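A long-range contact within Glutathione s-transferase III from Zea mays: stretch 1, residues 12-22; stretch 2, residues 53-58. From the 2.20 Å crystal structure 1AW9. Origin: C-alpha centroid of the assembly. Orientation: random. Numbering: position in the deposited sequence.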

# COMPACT_ATOMS: atom_id res chain seq x y z
N PRO A 12 11.36 14.27 -17.72
CA PRO A 12 10.44 14.13 -18.86
C PRO A 12 9.32 15.16 -18.87
O PRO A 12 8.70 15.42 -19.91
CB PRO A 12 9.88 12.70 -18.70
CG PRO A 12 10.94 11.97 -17.95
CD PRO A 12 11.41 13.02 -16.94
N ASN A 13 9.02 15.73 -17.72
CA ASN A 13 7.95 16.70 -17.67
C ASN A 13 8.47 18.02 -18.22
O ASN A 13 7.70 18.80 -18.78
CB ASN A 13 7.36 16.79 -16.26
CG ASN A 13 6.44 15.59 -15.93
OD1 ASN A 13 5.67 15.15 -16.77
ND2 ASN A 13 6.57 15.05 -14.73
N VAL A 14 9.78 18.25 -18.10
CA VAL A 14 10.39 19.46 -18.66
C VAL A 14 10.51 19.19 -20.16
O VAL A 14 10.15 20.03 -20.97
CB VAL A 14 11.78 19.74 -18.08
CG1 VAL A 14 12.54 20.81 -18.90
CG2 VAL A 14 11.62 20.19 -16.66
N VAL A 15 10.92 17.98 -20.53
CA VAL A 15 11.02 17.63 -21.94
C VAL A 15 9.67 17.72 -22.68
O VAL A 15 9.65 18.01 -23.87
CB VAL A 15 11.69 16.26 -22.14
CG1 VAL A 15 11.75 15.88 -23.64
CG2 VAL A 15 13.07 16.28 -21.52
N ARG A 16 8.55 17.49 -22.00
CA ARG A 16 7.25 17.59 -22.64
C ARG A 16 6.99 19.02 -23.10
O ARG A 16 6.22 19.26 -24.05
CB ARG A 16 6.10 17.19 -21.70
CG ARG A 16 4.67 17.26 -22.34
CD ARG A 16 3.42 17.06 -21.40
NE ARG A 16 3.33 15.69 -20.89
CZ ARG A 16 3.75 15.33 -19.68
NH1 ARG A 16 4.24 16.24 -18.84
NH2 ARG A 16 3.90 14.04 -19.39
N VAL A 17 7.52 19.99 -22.34
CA VAL A 17 7.32 21.41 -22.67
C VAL A 17 8.28 21.81 -23.77
O VAL A 17 7.87 22.46 -24.72
CB VAL A 17 7.48 22.33 -21.44
CG1 VAL A 17 7.23 23.77 -21.85
CG2 VAL A 17 6.49 21.93 -20.37
N ALA A 18 9.54 21.41 -23.64
CA ALA A 18 10.56 21.69 -24.63
C ALA A 18 10.05 21.16 -25.99
O ALA A 18 10.19 21.82 -27.03
CB ALA A 18 11.87 21.00 -24.23
N THR A 19 9.41 19.99 -25.97
CA THR A 19 8.85 19.37 -27.16
C THR A 19 7.98 20.38 -27.89
O THR A 19 8.19 20.67 -29.06
CB THR A 19 8.00 18.12 -26.79
OG1 THR A 19 8.86 17.09 -26.29
CG2 THR A 19 7.29 17.55 -27.98
N VAL A 20 7.01 20.94 -27.19
CA VAL A 20 6.12 21.90 -27.79
C VAL A 20 6.83 23.21 -28.15
O VAL A 20 6.52 23.80 -29.18
CB VAL A 20 4.88 22.10 -26.90
CG1 VAL A 20 4.10 23.32 -27.30
CG2 VAL A 20 3.98 20.90 -27.05
N LEU A 21 7.84 23.63 -27.40
CA LEU A 21 8.53 24.89 -27.74
C LEU A 21 9.32 24.75 -29.05
O LEU A 21 9.32 25.67 -29.87
CB LEU A 21 9.44 25.38 -26.60
CG LEU A 21 8.80 25.76 -25.24
CD1 LEU A 21 9.88 26.05 -24.24
CD2 LEU A 21 7.87 26.92 -25.30
N ASN A 22 9.94 23.60 -29.30
CA ASN A 22 10.66 23.40 -30.54
C ASN A 22 9.73 23.29 -31.73
O ASN A 22 10.03 23.77 -32.80
CB ASN A 22 11.54 22.19 -30.47
CG ASN A 22 12.64 22.38 -29.53
OD1 ASN A 22 13.24 23.44 -29.50
ND2 ASN A 22 12.90 21.39 -28.68
N GLN A 53 6.47 22.69 -7.80
CA GLN A 53 6.81 21.66 -8.76
C GLN A 53 7.34 22.28 -10.05
O GLN A 53 7.03 23.43 -10.41
CB GLN A 53 5.60 20.76 -9.09
CG GLN A 53 5.34 19.68 -8.07
CD GLN A 53 3.86 19.51 -7.77
OE1 GLN A 53 3.05 19.33 -8.68
NE2 GLN A 53 3.49 19.58 -6.48
N ILE A 54 8.19 21.50 -10.68
CA ILE A 54 8.83 21.80 -11.95
C ILE A 54 7.95 21.12 -13.03
O ILE A 54 7.40 20.03 -12.78
CB ILE A 54 10.28 21.22 -11.88
CG1 ILE A 54 11.17 22.16 -11.09
CG2 ILE A 54 10.82 20.84 -13.22
CD1 ILE A 54 11.01 23.60 -11.47
N PRO A 55 7.83 21.70 -14.24
CA PRO A 55 8.46 22.95 -14.66
C PRO A 55 7.58 24.18 -14.46
O PRO A 55 6.41 24.08 -14.07
CB PRO A 55 8.67 22.71 -16.15
CG PRO A 55 7.39 22.03 -16.52
CD PRO A 55 7.21 21.03 -15.40
N ALA A 56 8.18 25.33 -14.71
CA ALA A 56 7.47 26.61 -14.68
C ALA A 56 8.00 27.34 -15.92
O ALA A 56 9.12 27.10 -16.39
CB ALA A 56 7.77 27.39 -13.43
N LEU A 57 7.19 28.18 -16.51
CA LEU A 57 7.68 28.89 -17.66
C LEU A 57 7.34 30.34 -17.46
O LEU A 57 6.23 30.65 -16.99
CB LEU A 57 7.02 28.38 -18.95
CG LEU A 57 7.37 29.12 -20.24
CD1 LEU A 57 8.29 28.27 -21.10
CD2 LEU A 57 6.11 29.43 -20.98
N VAL A 58 8.31 31.21 -17.73
CA VAL A 58 8.04 32.65 -17.62
C VAL A 58 7.94 33.25 -19.03
O VAL A 58 8.90 33.19 -19.81
CB VAL A 58 9.13 33.42 -16.85
CG1 VAL A 58 8.82 34.91 -16.89
CG2 VAL A 58 9.21 32.92 -15.41

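Helices often dock against neighbouring segments largely through apolar side chains, without a hydrogen bond between them, and this contact in a glutathione S-transferase is a compact example. Residues 12-22 form helix throughout; residues 53-58 run from a loop into a strand. The two backbones approach most closely where the CA atoms of Val-14 and Pro-55 lie 5.6 Å apart, and no hydrogen bond crosses between the stretches.

Within the helix, the backbone bonds to itself. Arg-16 N donates to Pro-12 O at 2.9 Å, and Leu-21 N to Val-17 O at 2.9 Å, the i to i-4 pattern that satisfies main-chain groups locally. Two side-chain links reinforce the helix: Arg-16 NH1 donates to Asn-13 OD1 at 2.7 Å, with a weak companion bond from NH2, while Thr-19 OG1 donates to Val-15 O at 2.7 Å, one turn back. Asn-13 and Arg-16 also bond elsewhere in the structure.

Across the interface the contact is van der Waals packing. Pro-55, preceded by a cis peptide bond, points its CB toward the helix and is the most heavily covered residue of the contact. Its ring meets two valines three residues apart: Val-14 CG2 lies 3.9 Å from Pro-55 CB, and Val-17 CG2 lies 4.0 Å from Pro-55 CG. The rigid ring offers these methyls a compact apolar surface. The same Val-14 CG2 also reaches Ile-54 CG2 at 3.6 Å, the tightest approach between the stretches. Asn-13 contributes both main chain and side chain: its O sits 4.0 Å from Pro-55 CG and its CB 4.3 Å from Pro-55 CD, without hydrogen bonding.

Farther along, Leu-21 CD1 touches Leu-57 CD1 at 4.2 Å. CB directions alternate here: Pro-55 and Leu-57 point toward the helix, whereas the CA-to-CB bond of Ala-56 points away. Altogether 251 Å² is buried, a modest area, to which a few apolar pairs and the Asn-13 contact contribute.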